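Side-chain contacts in 3-hydroxyacyl-thioester dehydratase X (Mycobacterium tuberculosis, PDB 4OOB), which catalyses the reversible hydration of trans-2-enoyl-CoA thioesters to (3R)-3-hydroxyacyl-CoA, working best on chains of 8 to 12 carbons: residues Leu230-Ala233 with Gly238-Leu241; Ala198-Asn203 with Leu241-Met246; Asn73-Tyr78 with His192-Ala197; Val39-Pro44 with Val212-Arg217. All coordinates share one frame; numbering follows the deposited sequence.

Interaction 1 (Leu230-Ala233 with Gly238-Leu241)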
loop_
_atom_site.group_PDB
_atom_site.type_symbol
_atom_site.label_atom_id
_atom_site.label_comp_id
_atom_site.label_asym_id
_atom_site.label_seq_id
_atom_site.Cartn_x
_atom_site.Cartn_y
_atom_site.Cartn_z
ATOM N N LEU A 230 10.506 4.058 -13.072
ATOM C CA LEU A 230 9.748 5.048 -12.298
ATOM C C LEU A 230 9.926 6.468 -12.880
ATOM O O LEU A 230 11.033 6.966 -13.018
ATOM C CB LEU A 230 10.136 5.037 -10.806
ATOM C CG LEU A 230 9.503 6.184 -9.982
ATOM C CD1 LEU A 230 8.027 5.952 -9.780
ATOM C CD2 LEU A 230 10.197 6.349 -8.642
ATOM N N TYR A 231 8.802 7.100 -13.177
ATOM C CA TYR A 231 8.726 8.479 -13.650
ATOM C C TYR A 231 8.174 9.414 -12.570
ATOM O O TYR A 231 7.145 9.141 -11.914
ATOM C CB TYR A 231 7.831 8.542 -14.867
ATOM C CG TYR A 231 8.390 7.671 -15.952
ATOM C CD1 TYR A 231 9.225 8.200 -16.925
ATOM C CD2 TYR A 231 8.127 6.320 -15.979
ATOM C CE1 TYR A 231 9.763 7.404 -17.895
ATOM C CE2 TYR A 231 8.647 5.512 -16.963
ATOM C CZ TYR A 231 9.465 6.072 -17.903
ATOM O OH TYR A 231 9.973 5.290 -18.873
ATOM N N VAL A 232 8.870 10.517 -12.413
ATOM C CA VAL A 232 8.589 11.515 -11.397
ATOM C C VAL A 232 8.624 12.923 -12.017
ATOM O O VAL A 232 9.625 13.328 -12.569
ATOM C CB VAL A 232 9.639 11.471 -10.283
ATOM C CG1 VAL A 232 9.300 12.481 -9.202
ATOM C CG2 VAL A 232 9.700 10.070 -9.686
ATOM N N ALA A 233 7.505 13.634 -11.928
ATOM C CA ALA A 233 7.406 15.022 -12.358
ATOM C C ALA A 233 7.207 15.784 -11.090
ATOM O O ALA A 233 6.257 15.504 -10.341
ATOM C CB ALA A 233 6.224 15.218 -13.300
ATOM N N GLY A 238 3.540 19.546 -5.831
ATOM C CA GLY A 238 4.200 18.351 -5.291
ATOM C C GLY A 238 4.691 17.399 -6.377
ATOM O O GLY A 238 5.502 17.782 -7.221
ATOM N N TRP A 239 4.203 16.162 -6.383
ATOM C CA TRP A 239 4.793 15.159 -7.245
ATOM C C TRP A 239 3.753 14.287 -7.893
ATOM O O TRP A 239 2.777 13.891 -7.255
ATOM C CB TRP A 239 5.730 14.276 -6.441
ATOM C CG TRP A 239 6.981 14.930 -5.959
ATOM C CD1 TRP A 239 8.203 14.886 -6.561
ATOM C CD2 TRP A 239 7.162 15.673 -4.741
ATOM N NE1 TRP A 239 9.126 15.577 -5.809
ATOM C CE2 TRP A 239 8.516 16.056 -4.681
ATOM C CE3 TRP A 239 6.309 16.069 -3.713
ATOM C CZ2 TRP A 239 9.035 16.813 -3.632
ATOM C CZ3 TRP A 239 6.819 16.827 -2.678
ATOM C CH2 TRP A 239 8.171 17.181 -2.638
ATOM N N ASP A 240 3.970 13.985 -9.164
ATOM C CA ASP A 240 3.172 13.000 -9.912
ATOM C C ASP A 240 4.113 11.837 -10.207
ATOM O O ASP A 240 5.236 12.047 -10.718
ATOM C CB ASP A 240 2.661 13.557 -11.240
ATOM C CG ASP A 240 1.554 14.603 -11.062
ATOM O OD1 ASP A 240 1.043 14.817 -9.932
ATOM O OD2 ASP A 240 1.191 15.193 -12.092
ATOM N N LEU A 241 3.667 10.638 -9.851
ATOM C CA LEU A 241 4.473 9.405 -9.977
ATOM C C LEU A 241 3.761 8.392 -10.865
ATOM O O LEU A 241 2.542 8.220 -10.780
ATOM C CB LEU A 241 4.692 8.760 -8.605
ATOM C CG LEU A 241 5.708 9.210 -7.551
ATOM C CD1 LEU A 241 6.128 10.637 -7.643
ATOM C CD2 LEU A 241 5.189 8.988 -6.136
#

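Interaction 2 (Ala198-Asn203 with Leu241-Met246)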
loop_
_atom_site.group_PDB
_atom_site.type_symbol
_atom_site.label_atom_id
_atom_site.label_comp_id
_atom_site.label_asym_id
_atom_site.label_seq_id
_atom_site.Cartn_x
_atom_site.Cartn_y
_atom_site.Cartn_z
ATOM N N ALA A 198 5.484 2.281 -1.176
ATOM C CA ALA A 198 6.492 2.796 -0.311
ATOM C C ALA A 198 7.764 3.004 -1.130
ATOM O O ALA A 198 8.319 4.094 -1.087
ATOM C CB ALA A 198 6.754 1.865 0.841
ATOM N N ALA A 199 8.194 1.982 -1.889
ATOM C CA ALA A 199 9.498 2.024 -2.617
ATOM C C ALA A 199 9.664 3.254 -3.549
ATOM O O ALA A 199 10.741 3.816 -3.660
ATOM C CB ALA A 199 9.680 0.747 -3.391
ATOM N N VAL A 200 8.572 3.707 -4.172
ATOM C CA VAL A 200 8.621 4.887 -5.094
ATOM C C VAL A 200 8.928 6.240 -4.415
ATOM O O VAL A 200 9.248 7.224 -5.087
ATOM C CB VAL A 200 7.337 5.023 -5.938
ATOM C CG1 VAL A 200 7.173 3.808 -6.831
ATOM C CG2 VAL A 200 6.123 5.286 -5.078
ATOM N N LEU A 201 8.873 6.274 -3.071
ATOM C CA LEU A 201 9.052 7.511 -2.327
ATOM C C LEU A 201 10.523 7.782 -2.030
ATOM O O LEU A 201 10.846 8.804 -1.513
ATOM C CB LEU A 201 8.217 7.476 -1.028
ATOM C CG LEU A 201 6.702 7.241 -1.168
ATOM C CD1 LEU A 201 5.976 7.309 0.166
ATOM C CD2 LEU A 201 6.099 8.268 -2.147
ATOM N N ALA A 202 11.423 6.886 -2.391
ATOM C CA ALA A 202 12.822 6.976 -1.965
ATOM C C ALA A 202 13.464 8.246 -2.454
ATOM O O ALA A 202 13.258 8.650 -3.610
ATOM C CB ALA A 202 13.608 5.783 -2.475
ATOM N N ASN A 203 14.246 8.876 -1.571
ATOM C CA ASN A 203 14.919 10.149 -1.882
ATOM C C ASN A 203 13.915 11.322 -1.923
ATOM O O ASN A 203 13.977 12.182 -1.022
ATOM C CB ASN A 203 15.759 10.077 -3.192
ATOM C CG ASN A 203 16.734 8.890 -3.210
ATOM O OD1 ASN A 203 16.780 8.130 -4.185
ATOM N ND2 ASN A 203 17.504 8.725 -2.135
ATOM N N LEU A 241 3.667 10.638 -9.851
ATOM C CA LEU A 241 4.473 9.405 -9.977
ATOM C C LEU A 241 3.761 8.392 -10.865
ATOM O O LEU A 241 2.542 8.220 -10.780
ATOM C CB LEU A 241 4.692 8.760 -8.605
ATOM C CG LEU A 241 5.708 9.210 -7.551
ATOM C CD1 LEU A 241 6.128 10.637 -7.643
ATOM C CD2 LEU A 241 5.189 8.988 -6.136
ATOM N N THR A 242 4.536 7.747 -11.739
ATOM C CA THR A 242 4.081 6.588 -12.476
ATOM C C THR A 242 5.167 5.544 -12.533
ATOM O O THR A 242 6.306 5.837 -12.940
ATOM C CB THR A 242 3.703 6.897 -13.930
ATOM O OG1 THR A 242 2.727 7.907 -13.947
ATOM C CG2 THR A 242 3.072 5.722 -14.524
ATOM N N LEU A 243 4.815 4.339 -12.107
ATOM C CA LEU A 243 5.701 3.190 -12.193
ATOM C C LEU A 243 5.172 2.265 -13.271
ATOM O O LEU A 243 4.040 1.847 -13.196
ATOM C CB LEU A 243 5.698 2.439 -10.858
ATOM C CG LEU A 243 6.601 1.202 -10.710
ATOM C CD1 LEU A 243 8.073 1.598 -10.577
ATOM C CD2 LEU A 243 6.173 0.308 -9.579
ATOM N N ARG A 244 5.983 1.913 -14.256
ATOM C CA ARG A 244 5.523 1.002 -15.352
ATOM C C ARG A 244 6.530 -0.095 -15.724
ATOM O O ARG A 244 7.657 -0.035 -15.287
ATOM C CB ARG A 244 5.150 1.818 -16.576
ATOM C CG ARG A 244 5.988 3.026 -16.793
ATOM C CD ARG A 244 5.667 3.658 -18.139
ATOM N NE ARG A 244 4.896 4.911 -18.111
ATOM C CZ ARG A 244 3.573 5.010 -18.259
ATOM N NH1 ARG A 244 2.818 3.921 -18.386
ATOM N NH2 ARG A 244 3.000 6.209 -18.277
ATOM N N ASN A 245 6.137 -1.066 -16.549
ATOM C CA ASN A 245 7.011 -2.239 -16.882
ATOM C C ASN A 245 7.767 -2.281 -18.209
ATOM O O ASN A 245 8.383 -3.326 -18.513
ATOM C CB ASN A 245 6.176 -3.523 -16.835
ATOM C CG ASN A 245 4.978 -3.457 -17.740
ATOM O OD1 ASN A 245 4.456 -2.384 -17.992
ATOM N ND2 ASN A 245 4.530 -4.593 -18.213
ATOM N N MET A 246 7.725 -1.227 -19.020
ATOM C CA MET A 246 8.205 -1.360 -20.426
ATOM C C MET A 246 8.085 -2.803 -20.899
ATOM O O MET A 246 7.681 -3.052 -22.028
ATOM C CB MET A 246 9.663 -0.915 -20.612
#

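Interaction 3 (Asn73-Tyr78 with His192-Ala197)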
loop_
_atom_site.group_PDB
_atom_site.type_symbol
_atom_site.label_atom_id
_atom_site.label_comp_id
_atom_site.label_asym_id
_atom_site.label_seq_id
_atom_site.Cartn_x
_atom_site.Cartn_y
_atom_site.Cartn_z
ATOM N N ASN A 73 -5.240 3.537 -2.608
ATOM C CA ASN A 73 -4.845 3.934 -1.282
ATOM C C ASN A 73 -4.682 5.423 -1.188
ATOM O O ASN A 73 -3.938 6.002 -1.995
ATOM C CB ASN A 73 -3.527 3.282 -0.889
ATOM C CG ASN A 73 -3.449 3.039 0.602
ATOM O OD1 ASN A 73 -2.726 3.732 1.349
ATOM N ND2 ASN A 73 -4.212 2.089 1.054
ATOM N N HIS A 74 -5.345 6.030 -0.207
ATOM C CA HIS A 74 -5.263 7.471 -0.009
ATOM C C HIS A 74 -4.866 7.719 1.424
ATOM O O HIS A 74 -5.580 7.315 2.374
ATOM C CB HIS A 74 -6.588 8.181 -0.314
ATOM C CG HIS A 74 -7.066 7.948 -1.700
ATOM N ND1 HIS A 74 -6.634 8.703 -2.769
ATOM C CD2 HIS A 74 -7.890 7.004 -2.205
ATOM C CE1 HIS A 74 -7.203 8.251 -3.871
ATOM N NE2 HIS A 74 -7.950 7.206 -3.556
ATOM N N ILE A 75 -3.699 8.338 1.583
ATOM C CA ILE A 75 -3.164 8.603 2.926
ATOM C C ILE A 75 -3.178 10.104 3.070
ATOM O O ILE A 75 -2.704 10.812 2.183
ATOM C CB ILE A 75 -1.727 8.074 3.064
ATOM C CG1 ILE A 75 -1.759 6.569 3.311
ATOM C CG2 ILE A 75 -0.960 8.785 4.184
ATOM C CD1 ILE A 75 -0.425 5.880 2.988
ATOM N N THR A 76 -3.748 10.590 4.156
ATOM C CA THR A 76 -3.614 12.008 4.482
ATOM C C THR A 76 -2.867 12.140 5.806
ATOM O O THR A 76 -3.405 11.783 6.839
ATOM C CB THR A 76 -4.987 12.705 4.558
ATOM O OG1 THR A 76 -5.675 12.529 3.302
ATOM C CG2 THR A 76 -4.830 14.178 4.808
ATOM N N GLN A 77 -1.617 12.637 5.766
ATOM C CA GLN A 77 -0.852 12.843 6.976
ATOM C C GLN A 77 -0.981 14.276 7.451
ATOM O O GLN A 77 -0.470 15.147 6.788
ATOM C CB GLN A 77 0.635 12.499 6.738
ATOM C CG GLN A 77 1.514 12.642 7.974
ATOM C CD GLN A 77 2.908 12.091 7.736
ATOM O OE1 GLN A 77 3.173 10.891 7.840
ATOM N NE2 GLN A 77 3.790 12.969 7.387
ATOM N N TYR A 78 -1.600 14.514 8.620
ATOM C CA TYR A 78 -1.767 15.872 9.191
ATOM C C TYR A 78 -0.517 16.279 9.927
ATOM O O TYR A 78 -0.154 17.433 9.935
ATOM C CB TYR A 78 -3.003 15.947 10.119
ATOM C CG TYR A 78 -4.283 15.634 9.357
ATOM C CD1 TYR A 78 -4.880 16.586 8.534
ATOM C CD2 TYR A 78 -4.859 14.376 9.424
ATOM C CE1 TYR A 78 -6.042 16.306 7.799
ATOM C CE2 TYR A 78 -6.009 14.056 8.696
ATOM C CZ TYR A 78 -6.604 15.024 7.872
ATOM O OH TYR A 78 -7.718 14.704 7.138
ATOM N N HIS A 192 3.364 -6.969 -3.194
ATOM C CA HIS A 192 2.296 -6.212 -2.496
ATOM C C HIS A 192 2.198 -4.799 -3.066
ATOM O O HIS A 192 3.216 -4.190 -3.419
ATOM C CB HIS A 192 2.573 -6.049 -1.012
ATOM C CG HIS A 192 3.037 -7.281 -0.329
ATOM N ND1 HIS A 192 2.422 -7.773 0.806
ATOM C CD2 HIS A 192 4.084 -8.095 -0.570
ATOM C CE1 HIS A 192 3.046 -8.868 1.207
ATOM N NE2 HIS A 192 4.050 -9.093 0.382
ATOM N N GLY A 193 0.968 -4.268 -3.163
ATOM C CA GLY A 193 0.776 -2.916 -3.624
ATOM C C GLY A 193 1.513 -1.943 -2.754
ATOM O O GLY A 193 2.135 -1.015 -3.270
ATOM N N MET A 194 1.497 -2.155 -1.429
ATOM C CA MET A 194 2.084 -1.156 -0.549
ATOM C C MET A 194 3.614 -1.290 -0.476
ATOM O O MET A 194 4.275 -0.413 0.058
ATOM C CB MET A 194 1.442 -1.201 0.862
ATOM C CG MET A 194 -0.014 -0.765 0.866
ATOM S SD MET A 194 -0.213 0.929 0.307
ATOM C CE MET A 194 0.649 1.783 1.628
ATOM N N PHE A 195 4.194 -2.399 -0.963
ATOM C CA PHE A 195 5.650 -2.406 -1.129
ATOM C C PHE A 195 6.029 -1.329 -2.114
ATOM O O PHE A 195 6.878 -0.489 -1.860
ATOM C CB PHE A 195 6.226 -3.715 -1.639
ATOM C CG PHE A 195 7.698 -3.592 -1.957
ATOM C CD1 PHE A 195 8.650 -3.626 -0.939
ATOM C CD2 PHE A 195 8.125 -3.316 -3.258
ATOM C CE1 PHE A 195 10.033 -3.439 -1.214
ATOM C CE2 PHE A 195 9.491 -3.130 -3.542
ATOM C CZ PHE A 195 10.448 -3.216 -2.514
ATOM N N THR A 196 5.387 -1.386 -3.260
ATOM C CA THR A 196 5.697 -0.522 -4.365
ATOM C C THR A 196 5.305 0.921 -3.995
ATOM O O THR A 196 6.038 1.854 -4.307
ATOM C CB THR A 196 5.054 -1.122 -5.636
ATOM O OG1 THR A 196 6.033 -1.238 -6.682
ATOM C CG2 THR A 196 3.970 -0.398 -6.114
ATOM N N ALA A 197 4.209 1.108 -3.251
ATOM C CA ALA A 197 3.801 2.469 -2.901
ATOM C C ALA A 197 4.829 3.097 -2.006
ATOM O O ALA A 197 5.002 4.308 -2.050
ATOM C CB ALA A 197 2.464 2.509 -2.228
#

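Interaction 4 (Val39-Pro44 with Val212-Arg217)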
loop_
_atom_site.group_PDB
_atom_site.type_symbol
_atom_site.label_atom_id
_atom_site.label_comp_id
_atom_site.label_asym_id
_atom_site.label_seq_id
_atom_site.Cartn_x
_atom_site.Cartn_y
_atom_site.Cartn_z
ATOM N N VAL A 39 8.367 8.148 11.448
ATOM C CA VAL A 39 8.088 6.989 10.607
ATOM C C VAL A 39 7.864 7.484 9.187
ATOM O O VAL A 39 7.341 8.585 8.986
ATOM C CB VAL A 39 6.866 6.180 11.080
ATOM C CG1 VAL A 39 7.097 5.697 12.516
ATOM C CG2 VAL A 39 5.591 6.988 10.958
ATOM N N PRO A 40 8.262 6.669 8.206
ATOM C CA PRO A 40 7.914 6.941 6.822
ATOM C C PRO A 40 6.411 7.097 6.593
ATOM O O PRO A 40 5.609 6.436 7.207
ATOM C CB PRO A 40 8.399 5.689 6.090
ATOM C CG PRO A 40 9.424 5.065 7.001
ATOM C CD PRO A 40 8.905 5.357 8.375
ATOM N N LEU A 41 6.059 7.961 5.655
ATOM C CA LEU A 41 4.662 8.320 5.385
ATOM C C LEU A 41 3.742 7.119 5.258
ATOM O O LEU A 41 2.652 7.152 5.768
ATOM C CB LEU A 41 4.609 9.183 4.112
ATOM C CG LEU A 41 3.245 9.553 3.565
ATOM C CD1 LEU A 41 2.447 10.440 4.513
ATOM C CD2 LEU A 41 3.392 10.213 2.189
ATOM N N THR A 42 4.193 6.065 4.569
ATOM C CA THR A 42 3.383 4.838 4.341
ATOM C C THR A 42 3.434 3.774 5.482
ATOM O O THR A 42 2.728 2.776 5.425
ATOM C CB THR A 42 3.837 4.143 3.014
ATOM O OG1 THR A 42 5.262 3.912 3.032
ATOM C CG2 THR A 42 3.473 5.004 1.831
ATOM N N TYR A 43 4.281 3.987 6.501
ATOM C CA TYR A 43 4.552 2.943 7.472
ATOM C C TYR A 43 3.314 2.562 8.316
ATOM O O TYR A 43 3.160 1.403 8.688
ATOM C CB TYR A 43 5.756 3.298 8.375
ATOM C CG TYR A 43 5.856 2.344 9.541
ATOM C CD1 TYR A 43 6.400 1.099 9.357
ATOM C CD2 TYR A 43 5.354 2.663 10.799
ATOM C CE1 TYR A 43 6.450 0.192 10.379
ATOM C CE2 TYR A 43 5.415 1.759 11.833
ATOM C CZ TYR A 43 5.945 0.513 11.598
ATOM O OH TYR A 43 6.040 -0.466 12.571
ATOM N N PRO A 44 2.441 3.546 8.625
ATOM C CA PRO A 44 1.294 3.205 9.450
ATOM C C PRO A 44 0.321 2.282 8.743
ATOM O O PRO A 44 -0.532 1.695 9.409
ATOM C CB PRO A 44 0.651 4.569 9.770
ATOM C CG PRO A 44 1.780 5.513 9.670
ATOM C CD PRO A 44 2.647 5.008 8.556
ATOM N N VAL A 212 0.809 16.164 4.363
ATOM C CA VAL A 212 0.836 15.739 2.959
ATOM C C VAL A 212 -0.183 14.653 2.662
ATOM O O VAL A 212 -0.516 13.842 3.538
ATOM C CB VAL A 212 2.301 15.311 2.554
ATOM C CG1 VAL A 212 2.746 14.037 3.224
ATOM C CG2 VAL A 212 2.468 15.169 1.061
ATOM N N ARG A 213 -0.676 14.640 1.425
ATOM C CA ARG A 213 -1.629 13.614 0.945
ATOM C C ARG A 213 -0.946 12.784 -0.156
ATOM O O ARG A 213 -0.279 13.326 -1.063
ATOM C CB ARG A 213 -2.968 14.252 0.423
ATOM C CG ARG A 213 -4.056 13.229 -0.023
ATOM C CD ARG A 213 -5.388 13.828 -0.529
ATOM N N TYR A 214 -1.089 11.464 -0.062
ATOM C CA TYR A 214 -0.512 10.522 -1.018
ATOM C C TYR A 214 -1.616 9.586 -1.544
ATOM O O TYR A 214 -2.151 8.777 -0.807
ATOM C CB TYR A 214 0.625 9.758 -0.309
ATOM C CG TYR A 214 1.382 8.712 -1.139
ATOM C CD1 TYR A 214 1.668 8.927 -2.500
ATOM C CD2 TYR A 214 1.818 7.552 -0.566
ATOM C CE1 TYR A 214 2.370 7.993 -3.246
ATOM C CE2 TYR A 214 2.523 6.617 -1.306
ATOM C CZ TYR A 214 2.798 6.833 -2.648
ATOM O OH TYR A 214 3.490 5.881 -3.397
ATOM N N SER A 215 -1.957 9.744 -2.818
ATOM C CA SER A 215 -2.992 8.972 -3.518
ATOM C C SER A 215 -2.403 8.085 -4.570
ATOM O O SER A 215 -1.719 8.551 -5.472
ATOM C CB SER A 215 -3.962 9.902 -4.233
ATOM O OG SER A 215 -4.684 10.628 -3.253
ATOM N N VAL A 216 -2.685 6.802 -4.438
ATOM C CA VAL A 216 -2.148 5.799 -5.289
ATOM C C VAL A 216 -3.294 5.034 -5.918
ATOM O O VAL A 216 -4.234 4.592 -5.261
ATOM C CB VAL A 216 -1.262 4.804 -4.493
ATOM C CG1 VAL A 216 -0.766 3.689 -5.399
ATOM C CG2 VAL A 216 -0.066 5.524 -3.893
ATOM N N ARG A 217 -3.158 4.843 -7.203
ATOM C CA ARG A 217 -4.039 3.983 -7.978
ATOM C C ARG A 217 -3.208 2.785 -8.479
ATOM O O ARG A 217 -2.207 2.991 -9.178
ATOM C CB ARG A 217 -4.562 4.820 -9.159
ATOM C CG ARG A 217 -6.009 4.621 -9.538
ATOM C CD ARG A 217 -6.289 3.191 -10.030
ATOM N NE ARG A 217 -7.626 2.753 -9.592
ATOM C CZ ARG A 217 -8.081 1.503 -9.604
ATOM N NH1 ARG A 217 -7.330 0.502 -10.046
ATOM N NH2 ARG A 217 -9.306 1.267 -9.156
#

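Interaction 1 (Leu230-Ala233 with Gly238-Leu241)
Val232 and Ala233 run antiparallel to Leu241 and Asp240 as facing arms of a beta hairpin, the strand axes approaching to 4.9 Å with their directions 151° apart. Ala233 and Asp240 form a hydrogen-bonded pair: Ala233 N reaches Asp240 O at 3.0 Å, and Asp240 N returns the bond to Ala233 O at 3.0 Å. Val232 and Leu241 follow as a non-hydrogen-bonded pair, where Leu241 CA makes a CA-H...O contact of 3.3 Å with Tyr231 O.

On the face that carries Val232, Trp239 and Leu241, the valine sits beside both neighbours and points the same way as they do. Its CG1, anti to the backbone N (chi1 -178°), meets the edge of the indole at Trp239 CD1, 3.7 Å away, and also touches Leu241 CD1 at 4.0 Å. A branched valine suits this place because its second methyl, CG2, reaches Leu241 CD1 as well, at 4.2 Å. Phe208 meets the indole edge-to-face. On the other face the CB atoms of Ala233 and Asp240 are 4.4 Å apart; the small alanine lies beside the aspartate, whose carboxylate forms a salt bridge with Arg258 of strand 251-259.

Polar and apolar chemistry are thus divided between the two faces: hydrocarbon is packed toward the interior, while charge is paired across strands on the exposed side, with the backbone bonds holding the register between them.

Interaction 2 (Ala198-Asn203 with Leu241-Met246)
Leu201, whose side chain reaches Leu241, has its backbone N bonded to Ala198 O at 3.0 Å. Around it the end of helix 193-199 passes into a type I turn from Ala199 to Ala202, and this bend brings Val200 and Leu201 over the strand. No hydrogen bond crosses between the segments; what joins them is branched hydrocarbon.

Val200 directs its CB toward the strand and divides its methyls between two leucines. A chi1 of -63° sets CG1 anti to the carbonyl carbon and CG2 in the crowded position between that carbon and the backbone N. CG2 meets Leu241 CD2 at 4.0 Å, while CG1 lies more loosely against Leu243 CD1 at 4.4 Å. Leu201 starts in the other direction, its CB pointing away, but with CD1 extended (chi2 -177°) the other branch, CD2, turns toward the strand and comes within 4.2 Å of Leu241 CD2. There the two leucines cross at about a right angle. The CD2 methyl of Leu241 is therefore touched by both Val200 and Leu201, and a long, forked side chain suits a position that must span from sheet to helix end.

Leu154 touches both Val200 and Leu243, and Leu230 also packs on Val200, so neighbouring strands share in closing this buried, largely apolar layer. A curved antiparallel sheet whose inner surface packs on helix and turn is consistent with the hot-dog fold, to which the MaoC-like domain belongs.

Interaction 3 (Asn73-Tyr78 with His192-Ala197)
Met194 brings its sulfur against the amide end of Asn73, with SD 3.9 Å from Asn73 CG, and its terminal methyl toward Ile75, with CE 4.4 Å from Ile75 CD1. The methionine crosses the asparagine at about a right angle, so the thioether lies against the amide group instead of running alongside it. Its CB does not aim at the strand; successive bends at chi2 (-61°) and chi3 (-65°) curl the chain until SD and CE come to the sheet. An unbranched, flexible side chain suits this task, being able to meet an amide with its soft sulfur and an aliphatic branch with its methyl. No hydrogen bond links the two segments.

Further out, the strand is fixed by its neighbours: Asn73 pairs with Val216 and Ile75 with Tyr214 through backbone bonds. Ile75 also rests on Trp119 and Gln121. On the helix side, Met194 lies in the first turn, two residues after the N-cap residue His192, and Ala197 N bonds to Gly193 O at 3.0 Å. The His192 ring stacks on that of His175, which belongs to a Gly-Asp-His-Asn-Pro-Ile-His sequence matching the hydratase 2 signature.

The contact is buried close to the centre of the chain. Strand 69-77 runs there between strands 116-128 and 212-218, helix 193-199 covers its inner side, and helix 158-167 adds Tyr164 against Met194.

Interaction 4 (Val39-Pro44 with Val212-Arg217)
Leu41 and Thr42 meet Val212 and Tyr214 at slanting angles, where a turn leading into helix 43-57 lies against strand 212-218 in the middle of the hot-dog sheet. Leu41 CG is anti to the backbone N (chi1 174°), which carries both branches to the strand. CD1 touches Val212 CG1 at 3.8 Å, and CD2 settles 3.8 Å from Tyr214 CB, near the root of the tyrosine side chain. Val212 and Tyr214, two residues apart, project to the same side of the sheet, and the forked leucine is shaped to meet both at once.

Thr42 comes at the tyrosine differently. Its CG2 lies near the plane of the ring, at the edge, 3.7 Å from Tyr214 CE2. With the methyl turned to the ring, OG1 is directed elsewhere and hydrogen-bonds to Tyr27 OH; threonine suits the place by offering an apolar and a polar branch at one CB. Within the strand, Val216 CG2 lies 3.4 Å above one face of the Tyr214 ring, offset toward the rim. The aromatic group is thus bordered at an edge and over a face, which would limit its rotation.

The approach of Leu41 and Thr42 depends on a type I turn from Pro40 to Tyr43, closed by a bond of 2.9 Å from Tyr43 N to Pro40 O. Leu41 O accepts a further bond from Trp119 NE1 of strand 116-128. At the far end of the ring, deep among apolar side chains, the phenol OH of Tyr214 is hydrogen-bonded to the carbonyl O of Ala197 in helix 193-199.

How the interactions relate
Interactions 3 and 4 lie at the middle of one antiparallel sheet, their centres about 4 Å apart, on the adjoining strands 69-77 and 212-218. Interactions 1 and 2, with centres about 8 Å apart, share Leu241 on strand 238-244, nearer one end of that sheet. Helix 193-199 serves both interactions 2 and 3 and so spans the two groups. Along the chain, both segments of interaction 3 fall between the two of interaction 4, interactions 2 and 4 alternate, and the hairpin of interaction 1 is local, in the C-terminal part. Residues distant in sequence, from N-terminal turn to C-terminal hairpin, are thereby gathered on one sheet, consistent with a double hot-dog arrangement in a single chain.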